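Side-chain contacts in glucokinase (Enterococcus faecalis, PDB 2QM1), which probably phosphorylates glucose at the expense of ATP, as a zinc-containing glucokinase of the ROK family: residues N116-A121 with F139-T144; G168-D173 with G251-N256; F177-G182 with L187-S192; T194-V199 with L240-R245. One frame throughout, in Å; residues are numbered along the deposited sequence.

Interaction 1. Residues N116-A121 with F139-T144; sequences NDANVA and FITLGT. With MG (magnesium ion), chain K.
Ala-118 and Thr-141 bring the two backbones nearest, CA to CA 7.1 Å, where helix 117-121 passes strand 139-142 with its axis 8.5 Å away and the two directions 122° apart. Two alanines one helical turn apart face the strand. The methyl CB of Ala-121 lies 3.6 Å from CE2 of Phe-139, approaching the ring obliquely. With CG anti to the backbone nitrogen (chi1 -177°), this phenyl ring brings its CD2 edge to the carbonyl of Ala-118, O to CD2 3.8 Å. Further along the strand, CG2 of Thr-141 meets CB of Ala-118 at 4.0 Å, methyl to methyl. Within the sheet, Val-267 of the neighbouring strand 265-269 also packs on Phe-139. Asn-119 turns away from the strand and gives OD1 to the magnesium ion at 2.3 Å, while its ND2 is hydrogen-bonded to Asp-115; water 1, Asn-116 and Gly-148 are also at the metal. The contact joins the helix that follows the last strand of one sheet to a strand of the other, in the two-lobed actin-like ATPase fold. No hydrogen bond crosses it, so apolar fit of methyls and ring holds the helix against the strand beside the metal site.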
loop_
_atom_site.group_PDB
_atom_site.type_symbol
_atom_site.label_atom_id
_atom_site.label_comp_id
_atom_site.label_asym_id
_atom_site.label_seq_id
_atom_site.Cartn_x
_atom_site.Cartn_y
_atom_site.Cartn_z
ATOM N N ASN B 116 14.398 -7.235 -4.762
ATOM C CA ASN B 116 14.590 -7.397 -3.321
ATOM C C ASN B 116 14.195 -8.822 -2.891
ATOM O O ASN B 116 13.317 -9.428 -3.491
ATOM C CB ASN B 116 13.758 -6.361 -2.603
ATOM C CG ASN B 116 13.588 -6.682 -1.171
ATOM O OD1 ASN B 116 14.475 -6.407 -0.364
ATOM N ND2 ASN B 116 12.513 -7.341 -0.846
ATOM N N ASP B 117 14.811 -9.329 -1.826
ATOM C CA ASP B 117 14.657 -10.731 -1.459
ATOM C C ASP B 117 13.248 -11.130 -1.002
ATOM O O ASP B 117 12.743 -12.147 -1.451
ATOM C CB ASP B 117 15.735 -11.180 -0.459
ATOM C CG ASP B 117 15.736 -10.371 0.852
ATOM O OD1 ASP B 117 15.053 -9.330 0.945
ATOM O OD2 ASP B 117 16.482 -10.770 1.789
ATOM N N ALA B 118 12.584 -10.313 -0.182
ATOM C CA ALA B 118 11.165 -10.598 0.135
ATOM C C ALA B 118 10.242 -10.312 -1.030
ATOM O O ALA B 118 9.228 -10.961 -1.158
ATOM C CB ALA B 118 10.722 -9.887 1.367
ATOM N N ASN B 119 10.614 -9.378 -1.925
ATOM C CA ASN B 119 9.774 -9.102 -3.097
ATOM C C ASN B 119 9.612 -10.351 -3.964
ATOM O O ASN B 119 8.528 -10.743 -4.372
ATOM C CB ASN B 119 10.358 -7.957 -3.933
ATOM C CG ASN B 119 10.037 -6.607 -3.331
ATOM O OD1 ASN B 119 9.512 -6.530 -2.201
ATOM N ND2 ASN B 119 10.374 -5.536 -4.043
ATOM N N VAL B 120 10.746 -10.980 -4.186
ATOM C CA VAL B 120 10.886 -12.158 -5.038
ATOM C C VAL B 120 10.202 -13.372 -4.355
ATOM O O VAL B 120 9.466 -14.116 -4.971
ATOM C CB VAL B 120 12.412 -12.251 -5.324
ATOM C CG1 VAL B 120 12.995 -13.516 -5.013
ATOM C CG2 VAL B 120 12.774 -11.664 -6.666
ATOM N N ALA B 121 10.401 -13.523 -3.063
ATOM C CA ALA B 121 9.657 -14.515 -2.291
ATOM C C ALA B 121 8.130 -14.341 -2.410
ATOM O O ALA B 121 7.399 -15.301 -2.614
ATOM C CB ALA B 121 10.119 -14.506 -0.818
ATOM N N PHE B 139 2.860 -10.386 0.803
ATOM C CA PHE B 139 3.727 -11.347 1.498
ATOM C C PHE B 139 4.454 -10.658 2.656
ATOM O O PHE B 139 5.072 -9.603 2.475
ATOM C CB PHE B 139 4.741 -11.997 0.535
ATOM C CG PHE B 139 5.604 -13.050 1.178
ATOM C CD1 PHE B 139 5.033 -14.201 1.730
ATOM C CD2 PHE B 139 6.976 -12.907 1.221
ATOM C CE1 PHE B 139 5.798 -15.167 2.335
ATOM C CE2 PHE B 139 7.777 -13.898 1.831
ATOM C CZ PHE B 139 7.170 -15.025 2.396
ATOM N N ILE B 140 4.347 -11.261 3.844
ATOM C CA ILE B 140 5.133 -10.875 5.009
ATOM C C ILE B 140 5.976 -12.065 5.551
ATOM O O ILE B 140 5.438 -13.132 5.887
ATOM C CB ILE B 140 4.248 -10.263 6.130
ATOM C CG1 ILE B 140 5.020 -10.149 7.428
ATOM C CG2 ILE B 140 3.045 -11.137 6.420
ATOM C CD1 ILE B 140 6.171 -9.236 7.373
ATOM N N THR B 141 7.289 -11.870 5.632
ATOM C CA THR B 141 8.182 -12.926 6.117
ATOM C C THR B 141 8.786 -12.591 7.477
ATOM O O THR B 141 9.392 -11.543 7.666
ATOM C CB THR B 141 9.250 -13.302 5.078
ATOM O OG1 THR B 141 10.111 -14.340 5.594
ATOM C CG2 THR B 141 10.047 -12.090 4.666
ATOM N N LEU B 142 8.594 -13.492 8.424
ATOM C CA LEU B 142 9.099 -13.300 9.755
ATOM C C LEU B 142 10.237 -14.290 9.937
ATOM O O LEU B 142 10.012 -15.484 9.894
ATOM C CB LEU B 142 8.000 -13.621 10.782
ATOM C CG LEU B 142 6.618 -12.992 10.562
ATOM C CD1 LEU B 142 5.645 -13.550 11.593
ATOM C CD2 LEU B 142 6.717 -11.466 10.703
ATOM N N GLY B 143 11.442 -13.781 10.089
ATOM C CA GLY B 143 12.627 -14.590 10.458
ATOM C C GLY B 143 13.587 -13.786 11.317
ATOM O O GLY B 143 13.195 -13.228 12.333
ATOM N N THR B 144 14.855 -13.720 10.899
ATOM C CA THR B 144 15.875 -12.877 11.527
ATOM C C THR B 144 15.417 -11.459 11.553
ATOM O O THR B 144 15.616 -10.751 12.552
ATOM C CB THR B 144 17.188 -12.822 10.669
ATOM O OG1 THR B 144 17.478 -14.118 10.155
ATOM C CG2 THR B 144 18.348 -12.331 11.501
HETATM MG MG MG K . 10.443 -6.371 -0.143
HETATM O O HOH W 1 11.097 -4.082 0.016
#

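Interaction 2. Residues G168-D173 with G251-N256; sequences GHVTVD and GLATGN. With ZN (zinc ion), chain J.
The helical turn that carries Leu-252 and Ala-253 against Val-170 and Val-172 is held by a short backbone bond, Gly-255 N to Gly-251 O at 2.8 Å. Asn-256 N follows, donating to Leu-252 O at 3.0 Å. From the loop, Val-172 makes the closer side-chain approach to Ala-253: its CG1 lies 3.8 Å from CB of Ala-253. Having CG1 beside its own backbone nitrogen (chi1 -67°) is what turns that branch to the helix. Leu-252 reaches Val-172 from one position earlier on the helix, with CD2 set against the carbonyl oxygen of Val-172 at 3.7 Å and against CB of Val-172 at 4.3 Å. Val-170 adds a looser touch, CG1 to CB of Ala-253 at 4.2 Å. The loop belongs to the zinc-binding region characteristic of many ROK proteins, in which a histidine joins the cysteines of a CxCGxxGCxE sequence; here His-169 gives ND1 to the zinc ion at 2.2 Å, and Cys-179, Cys-181 and Cys-186 complete the site. The imidazole thus serves the metal while Val-170 and Val-172, one and three residues on, touch helix 237-261. Lys-183 NZ is hydrogen-bonded both to His-169 O and to Thr-171 OG1, tying the loop to the cysteine-rich segment. The subunit interface runs past the same place: Leu-252 packs on Thr-171 of the second subunit, and Val-170 on Asn-256 of that subunit.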
loop_
_atom_site.group_PDB
_atom_site.type_symbol
_atom_site.label_atom_id
_atom_site.label_comp_id
_atom_site.label_asym_id
_atom_site.label_seq_id
_atom_site.Cartn_x
_atom_site.Cartn_y
_atom_site.Cartn_z
ATOM N N GLY B 168 8.158 -4.480 7.864
ATOM C CA GLY B 168 8.852 -4.746 9.109
ATOM C C GLY B 168 9.110 -3.445 9.818
ATOM O O GLY B 168 9.267 -3.397 11.033
ATOM N N HIS B 169 9.108 -2.372 9.047
ATOM C CA HIS B 169 9.334 -1.076 9.600
ATOM C C HIS B 169 8.103 -0.153 9.655
ATOM O O HIS B 169 8.234 1.019 9.845
ATOM C CB HIS B 169 10.552 -0.485 8.888
ATOM C CG HIS B 169 11.735 -1.371 9.007
ATOM N ND1 HIS B 169 12.433 -1.508 10.191
ATOM C CD2 HIS B 169 12.264 -2.275 8.147
ATOM C CE1 HIS B 169 13.387 -2.410 10.029
ATOM N NE2 HIS B 169 13.308 -2.887 8.802
ATOM N N VAL B 170 6.899 -0.715 9.528
ATOM C CA VAL B 170 5.652 -0.041 9.928
ATOM C C VAL B 170 5.678 0.165 11.457
ATOM O O VAL B 170 6.050 -0.745 12.199
ATOM C CB VAL B 170 4.442 -0.910 9.468
ATOM C CG1 VAL B 170 3.193 -0.611 10.235
ATOM C CG2 VAL B 170 4.224 -0.713 7.977
ATOM N N THR B 171 5.390 1.384 11.911
ATOM C CA THR B 171 5.323 1.688 13.346
ATOM C C THR B 171 4.018 1.106 13.901
ATOM O O THR B 171 2.946 1.514 13.524
ATOM C CB THR B 171 5.377 3.225 13.629
ATOM O OG1 THR B 171 6.608 3.766 13.136
ATOM C CG2 THR B 171 5.198 3.536 15.172
ATOM N N VAL B 172 4.128 0.096 14.744
ATOM C CA VAL B 172 2.966 -0.429 15.430
ATOM C C VAL B 172 2.827 0.182 16.831
ATOM O O VAL B 172 1.806 0.044 17.475
ATOM C CB VAL B 172 3.024 -1.994 15.497
ATOM C CG1 VAL B 172 2.886 -2.612 14.112
ATOM C CG2 VAL B 172 4.306 -2.475 16.156
ATOM N N ASP B 173 3.893 0.789 17.350
ATOM C CA ASP B 173 3.818 1.373 18.680
ATOM C C ASP B 173 4.729 2.540 18.663
ATOM O O ASP B 173 5.927 2.357 18.737
ATOM C CB ASP B 173 4.262 0.385 19.764
ATOM C CG ASP B 173 4.208 0.960 21.194
ATOM O OD1 ASP B 173 3.971 2.197 21.430
ATOM O OD2 ASP B 173 4.435 0.123 22.114
ATOM N N GLY B 251 -1.530 -8.265 13.814
ATOM C CA GLY B 251 -2.890 -7.929 13.390
ATOM C C GLY B 251 -3.114 -6.440 13.052
ATOM O O GLY B 251 -3.839 -6.119 12.113
ATOM N N LEU B 252 -2.523 -5.534 13.820
ATOM C CA LEU B 252 -2.636 -4.114 13.540
ATOM C C LEU B 252 -1.971 -3.775 12.224
ATOM O O LEU B 252 -2.523 -3.051 11.422
ATOM C CB LEU B 252 -1.990 -3.283 14.642
ATOM C CG LEU B 252 -1.977 -1.754 14.570
ATOM C CD1 LEU B 252 -3.349 -1.128 14.498
ATOM C CD2 LEU B 252 -1.244 -1.315 15.867
ATOM N N ALA B 253 -0.772 -4.295 12.034
ATOM C CA ALA B 253 0.019 -3.929 10.883
ATOM C C ALA B 253 -0.600 -4.563 9.655
ATOM O O ALA B 253 -0.778 -3.884 8.694
ATOM C CB ALA B 253 1.478 -4.362 11.084
ATOM N N THR B 254 -0.979 -5.847 9.705
ATOM C CA THR B 254 -1.577 -6.501 8.532
ATOM C C THR B 254 -2.967 -5.922 8.302
ATOM O O THR B 254 -3.405 -5.804 7.198
ATOM C CB THR B 254 -1.665 -8.027 8.642
ATOM O OG1 THR B 254 -2.328 -8.382 9.862
ATOM C CG2 THR B 254 -0.251 -8.634 8.647
ATOM N N GLY B 255 -3.637 -5.553 9.368
ATOM C CA GLY B 255 -4.965 -4.970 9.248
ATOM C C GLY B 255 -4.922 -3.664 8.459
ATOM O O GLY B 255 -5.789 -3.412 7.599
ATOM N N ASN B 256 -3.938 -2.826 8.773
ATOM C CA ASN B 256 -3.889 -1.512 8.167
ATOM C C ASN B 256 -3.445 -1.653 6.736
ATOM O O ASN B 256 -3.811 -0.827 5.891
ATOM C CB ASN B 256 -2.989 -0.548 8.980
ATOM C CG ASN B 256 -3.749 0.170 10.108
ATOM O OD1 ASN B 256 -3.150 0.670 11.072
ATOM N ND2 ASN B 256 -5.056 0.208 9.998
HETATM ZN ZN ZN J . 12.506 -0.106 11.901
#

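Interaction 3. Residues F177-G182 with L187-S192; sequences FDCTCG and LETVSS. With ZN (zinc ion), chain J.
Glu-188, Thr-189 and Val-190 lie against Phe-177 to Thr-180 where the CxCGxxGCxE sequence of the ROK zinc site runs into helix 188-191. Just ahead of them, Leu-187 O takes two donors from opposite faces of its carbonyl plane, Val-190 N and the Ser-191 hydroxyl, the latter at 2.8 Å. Glu-188 extends with CG anti to its backbone nitrogen (chi1 -169°), which takes its carboxylate alongside the zinc ligands; OE2 is 4.1 Å from Cys-179 SG, and OE1 is hydrogen-bonded to Val-146 N. That sulfur binds zinc at 2.4 Å and also accepts a nearly straight hydrogen bond from Cys-181 N (3.6 Å, 176°). The bond lies within the type I turn from Cys-179 to Gly-182, and Cys-181 SG is a further zinc ligand beside His-169 and Cys-186. Such an N-H pointing at the sulfur would be expected to temper its negative charge. Thr-189 has the central place in the contact. Its CG2 methyl packs on CB of Cys-179 at 3.7 Å and beside the carbonyl oxygens of Phe-177 and Asp-178, while OG1, hydrogen-bonded to Cys-186 O, accepts from water 2 at 2.9 Å; this water in turn accepts from Phe-177 N. Val-190 puts CG1 at the edge of the Phe-177 ring, 4.0 Å from CD1. Ser-192, the N-cap of the following helix, also reaches back: its OG donates to Glu-188 O at 3.1 Å, with a C=O...OG angle of 166°.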
loop_
_atom_site.group_PDB
_atom_site.type_symbol
_atom_site.label_atom_id
_atom_site.label_comp_id
_atom_site.label_asym_id
_atom_site.label_seq_id
_atom_site.Cartn_x
_atom_site.Cartn_y
_atom_site.Cartn_z
ATOM N N PHE B 177 9.997 -0.315 21.332
ATOM C CA PHE B 177 11.447 -0.580 21.344
ATOM C C PHE B 177 12.175 0.123 20.190
ATOM O O PHE B 177 11.600 0.277 19.116
ATOM C CB PHE B 177 11.681 -2.079 21.191
ATOM C CG PHE B 177 11.041 -2.918 22.281
ATOM C CD1 PHE B 177 10.107 -3.889 21.960
ATOM C CD2 PHE B 177 11.378 -2.738 23.609
ATOM C CE1 PHE B 177 9.515 -4.688 22.952
ATOM C CE2 PHE B 177 10.796 -3.515 24.618
ATOM C CZ PHE B 177 9.869 -4.499 24.288
ATOM N N ASP B 178 13.430 0.481 20.405
ATOM C CA ASP B 178 14.328 0.996 19.366
ATOM C C ASP B 178 14.569 -0.039 18.292
ATOM O O ASP B 178 14.841 -1.185 18.588
ATOM C CB ASP B 178 15.676 1.416 19.954
ATOM C CG ASP B 178 15.565 2.619 20.837
ATOM O OD1 ASP B 178 14.521 3.307 20.780
ATOM O OD2 ASP B 178 16.512 2.875 21.616
ATOM N N CYS B 179 14.461 0.390 17.036
ATOM C CA CYS B 179 14.690 -0.471 15.909
ATOM C C CYS B 179 16.033 -0.092 15.312
ATOM O O CYS B 179 16.460 1.050 15.426
ATOM C CB CYS B 179 13.611 -0.263 14.856
ATOM S SG CYS B 179 13.727 -1.454 13.494
ATOM N N THR B 180 16.681 -1.016 14.630
ATOM C CA THR B 180 17.953 -0.655 13.973
ATOM C C THR B 180 17.753 0.330 12.824
ATOM O O THR B 180 18.691 1.036 12.416
ATOM C CB THR B 180 18.740 -1.885 13.467
ATOM O OG1 THR B 180 17.875 -2.733 12.717
ATOM C CG2 THR B 180 19.318 -2.692 14.655
ATOM N N CYS B 181 16.536 0.415 12.305
ATOM C CA CYS B 181 16.318 1.345 11.201
ATOM C C CYS B 181 16.492 2.767 11.733
ATOM O O CYS B 181 16.794 3.670 10.985
ATOM C CB CYS B 181 14.960 1.115 10.497
ATOM S SG CYS B 181 13.575 1.743 11.489
ATOM N N GLY B 182 16.359 2.962 13.041
ATOM C CA GLY B 182 16.557 4.278 13.609
ATOM C C GLY B 182 15.322 5.018 14.061
ATOM O O GLY B 182 15.382 6.216 14.304
ATOM N N LEU B 187 7.237 -2.962 13.569
ATOM C CA LEU B 187 6.787 -4.361 13.603
ATOM C C LEU B 187 7.927 -5.368 13.830
ATOM O O LEU B 187 7.791 -6.362 14.562
ATOM C CB LEU B 187 5.961 -4.702 12.344
ATOM C CG LEU B 187 5.322 -6.074 12.202
ATOM C CD1 LEU B 187 4.348 -6.389 13.370
ATOM C CD2 LEU B 187 4.642 -6.182 10.817
ATOM N N GLU B 188 9.050 -5.116 13.197
ATOM C CA GLU B 188 10.202 -5.993 13.351
ATOM C C GLU B 188 10.734 -6.169 14.774
ATOM O O GLU B 188 11.249 -7.263 15.111
ATOM C CB GLU B 188 11.348 -5.508 12.477
ATOM C CG GLU B 188 12.465 -6.479 12.387
ATOM C CD GLU B 188 13.565 -5.960 11.523
ATOM O OE1 GLU B 188 13.574 -6.282 10.313
ATOM O OE2 GLU B 188 14.387 -5.186 12.053
ATOM N N THR B 189 10.644 -5.114 15.594
ATOM C CA THR B 189 11.056 -5.184 17.019
ATOM C C THR B 189 10.189 -6.149 17.856
ATOM O O THR B 189 10.531 -6.559 18.966
ATOM C CB THR B 189 11.053 -3.736 17.738
ATOM O OG1 THR B 189 9.714 -3.261 17.857
ATOM C CG2 THR B 189 11.851 -2.696 16.964
ATOM N N VAL B 190 9.026 -6.503 17.350
ATOM C CA VAL B 190 8.121 -7.297 18.195
ATOM C C VAL B 190 7.781 -8.667 17.574
ATOM O O VAL B 190 7.123 -9.519 18.210
ATOM C CB VAL B 190 6.850 -6.441 18.647
ATOM C CG1 VAL B 190 7.277 -5.224 19.522
ATOM C CG2 VAL B 190 6.150 -5.899 17.482
ATOM N N SER B 191 8.230 -8.885 16.341
ATOM C CA SER B 191 7.801 -10.053 15.542
ATOM C C SER B 191 8.932 -10.818 14.808
ATOM O O SER B 191 8.689 -11.862 14.202
ATOM C CB SER B 191 6.651 -9.674 14.567
ATOM O OG SER B 191 7.100 -8.859 13.466
ATOM N N SER B 192 10.168 -10.339 14.855
ATOM C CA SER B 192 11.245 -11.165 14.281
ATOM C C SER B 192 11.536 -12.249 15.338
ATOM O O SER B 192 11.025 -12.157 16.455
ATOM C CB SER B 192 12.498 -10.363 14.071
ATOM O OG SER B 192 12.940 -9.838 15.314
HETATM ZN ZN ZN J . 12.506 -0.106 11.901
HETATM O O HOH W 2 8.054 -2.077 19.922
#

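Interaction 4. Residues T194-V199 with L240-R245; sequences TGVVRV and LMVVDR
Val-199 and Val-242 run past each other in opposite directions, touching through their CG1 methyls at 4.0 Å. In both valines CG1 stands anti to the backbone nitrogen (chi1 158° and -177°), and in both it is this branch that makes the contact. CG1 of Val-242 also lies over the preceding turn of the partner helix, 3.7 Å from the carbonyl oxygen of Val-196 and 4.1 Å from CG1 of Val-196, whose side chain it meets at a slant. One methyl is thus set between residues three apart in sequence. The two helices, 193-203 and the long 237-261, belong to the lobe of the actin-like fold that carries the zinc site; their axes pass at 9.8 Å with directions 122° apart. A turn after Val-242, Arg-245 lies across Val-199 and offers its aliphatic stem, CG to CG1 of Val-199 at 3.8 Å. Bends further along the arginine chain carry the guanidinium away from the valines, and a glycerol, likely an additive of the crystal, lies about 3 Å from its side chain at the nearest atoms. Val-242 packs on Ala-200 as well, and Arg-245 on Leu-203, both of helix 193-203.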
loop_
_atom_site.group_PDB
_atom_site.type_symbol
_atom_site.label_atom_id
_atom_site.label_comp_id
_atom_site.label_asym_id
_atom_site.label_seq_id
_atom_site.Cartn_x
_atom_site.Cartn_y
_atom_site.Cartn_z
ATOM N N THR B 194 14.052 -12.615 17.189
ATOM C CA THR B 194 14.545 -11.819 18.274
ATOM C C THR B 194 13.488 -10.894 18.925
ATOM O O THR B 194 13.541 -10.636 20.110
ATOM C CB THR B 194 15.746 -10.988 17.698
ATOM O OG1 THR B 194 16.990 -11.615 18.051
ATOM C CG2 THR B 194 15.729 -9.535 18.127
ATOM N N GLY B 195 12.557 -10.380 18.135
ATOM C CA GLY B 195 11.499 -9.510 18.652
ATOM C C GLY B 195 10.544 -10.221 19.589
ATOM O O GLY B 195 10.119 -9.665 20.574
ATOM N N VAL B 196 10.210 -11.458 19.283
ATOM C CA VAL B 196 9.306 -12.254 20.117
ATOM C C VAL B 196 9.876 -12.479 21.530
ATOM O O VAL B 196 9.176 -12.339 22.533
ATOM C CB VAL B 196 8.988 -13.598 19.465
ATOM C CG1 VAL B 196 8.216 -14.539 20.473
ATOM C CG2 VAL B 196 8.195 -13.430 18.162
ATOM N N VAL B 197 11.162 -12.823 21.578
ATOM C CA VAL B 197 11.943 -12.934 22.795
ATOM C C VAL B 197 11.939 -11.595 23.507
ATOM O O VAL B 197 11.685 -11.517 24.708
ATOM C CB VAL B 197 13.411 -13.382 22.436
ATOM C CG1 VAL B 197 14.465 -13.099 23.619
ATOM C CG2 VAL B 197 13.427 -14.834 21.990
ATOM N N ARG B 198 12.206 -10.517 22.786
ATOM C CA ARG B 198 12.197 -9.223 23.447
ATOM C C ARG B 198 10.816 -8.936 24.043
ATOM O O ARG B 198 10.720 -8.456 25.150
ATOM C CB ARG B 198 12.635 -8.126 22.484
ATOM C CG ARG B 198 12.985 -6.806 23.122
ATOM C CD ARG B 198 13.903 -6.030 22.155
ATOM N NE ARG B 198 13.467 -6.282 20.794
ATOM C CZ ARG B 198 14.235 -6.647 19.765
ATOM N NH1 ARG B 198 15.560 -6.775 19.859
ATOM N NH2 ARG B 198 13.644 -6.858 18.602
ATOM N N VAL B 199 9.745 -9.272 23.340
ATOM C CA VAL B 199 8.405 -9.018 23.879
ATOM C C VAL B 199 8.230 -9.888 25.127
ATOM O O VAL B 199 7.563 -9.505 26.083
ATOM C CB VAL B 199 7.297 -9.373 22.847
ATOM C CG1 VAL B 199 5.960 -9.621 23.529
ATOM C CG2 VAL B 199 7.173 -8.270 21.749
ATOM N N LEU B 240 1.120 -17.851 26.133
ATOM C CA LEU B 240 -0.155 -17.408 25.561
ATOM C C LEU B 240 -0.287 -15.887 25.649
ATOM O O LEU B 240 -0.934 -15.266 24.799
ATOM C CB LEU B 240 -1.341 -18.089 26.279
ATOM C CG LEU B 240 -1.583 -19.563 25.936
ATOM C CD1 LEU B 240 -2.470 -20.273 26.973
ATOM C CD2 LEU B 240 -2.156 -19.648 24.501
HETATM N N MSE B 241 0.291 -15.315 26.703
HETATM C CA MSE B 241 0.362 -13.870 26.884
HETATM C C MSE B 241 1.286 -13.249 25.824
HETATM O O MSE B 241 0.929 -12.213 25.250
HETATM C CB MSE B 241 0.840 -13.542 28.301
HETATM C CG MSE B 241 0.682 -12.084 28.742
HETATM SE SE MSE B 241 1.514 -11.699 30.493
HETATM C CE MSE B 241 -0.024 -12.260 31.536
ATOM N N VAL B 242 2.431 -13.899 25.558
ATOM C CA VAL B 242 3.435 -13.423 24.560
ATOM C C VAL B 242 2.929 -13.501 23.126
ATOM O O VAL B 242 2.937 -12.500 22.424
ATOM C CB VAL B 242 4.804 -14.169 24.671
ATOM C CG1 VAL B 242 5.834 -13.590 23.683
ATOM C CG2 VAL B 242 5.337 -14.116 26.107
ATOM N N VAL B 243 2.493 -14.691 22.703
ATOM C CA VAL B 243 1.768 -14.878 21.432
ATOM C C VAL B 243 0.650 -13.837 21.212
ATOM O O VAL B 243 0.593 -13.227 20.180
ATOM C CB VAL B 243 1.189 -16.324 21.324
ATOM C CG1 VAL B 243 0.131 -16.426 20.284
ATOM C CG2 VAL B 243 2.281 -17.343 21.050
ATOM N N ASP B 244 -0.216 -13.661 22.196
ATOM C CA ASP B 244 -1.281 -12.644 22.213
ATOM C C ASP B 244 -0.789 -11.226 21.916
ATOM O O ASP B 244 -1.347 -10.507 21.085
ATOM C CB ASP B 244 -1.904 -12.655 23.596
ATOM C CG ASP B 244 -3.387 -12.715 23.562
ATOM O OD1 ASP B 244 -4.006 -11.948 22.786
ATOM O OD2 ASP B 244 -3.950 -13.546 24.327
ATOM N N ARG B 245 0.281 -10.833 22.594
ATOM C CA ARG B 245 0.867 -9.545 22.341
ATOM C C ARG B 245 1.426 -9.488 20.918
ATOM O O ARG B 245 1.248 -8.491 20.219
ATOM C CB ARG B 245 1.973 -9.260 23.363
ATOM C CG ARG B 245 2.625 -7.894 23.188
ATOM C CD ARG B 245 1.560 -6.744 23.258
ATOM N NE ARG B 245 1.683 -6.072 24.541
ATOM C CZ ARG B 245 0.909 -6.280 25.580
ATOM N NH1 ARG B 245 1.163 -5.642 26.709
ATOM N NH2 ARG B 245 -0.113 -7.111 25.489
#

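From the N terminus, interaction 1 comes first, closing a loop of 17 residues and joining the helix that leaves one sheet to a strand of the other. Interaction 2 then opens a long loop, from 168-173 to helix 237-261; within it, one after the other without crossing, interaction 3 closes a loop of four residues and interaction 4 one of 40. Interactions 2 and 3 share the zinc ion and are stitched by the bonds of Gly-168 O to Glu-188 N and Val-170 O to Leu-187 N. Interaction 3 passes on to interaction 4 through Thr-189 O and Arg-198 NH2, and interactions 2 and 4 use different turns of helix 237-261. Gly-143 and Thr-144 pack on Ser-192, connecting interactions 1 and 3.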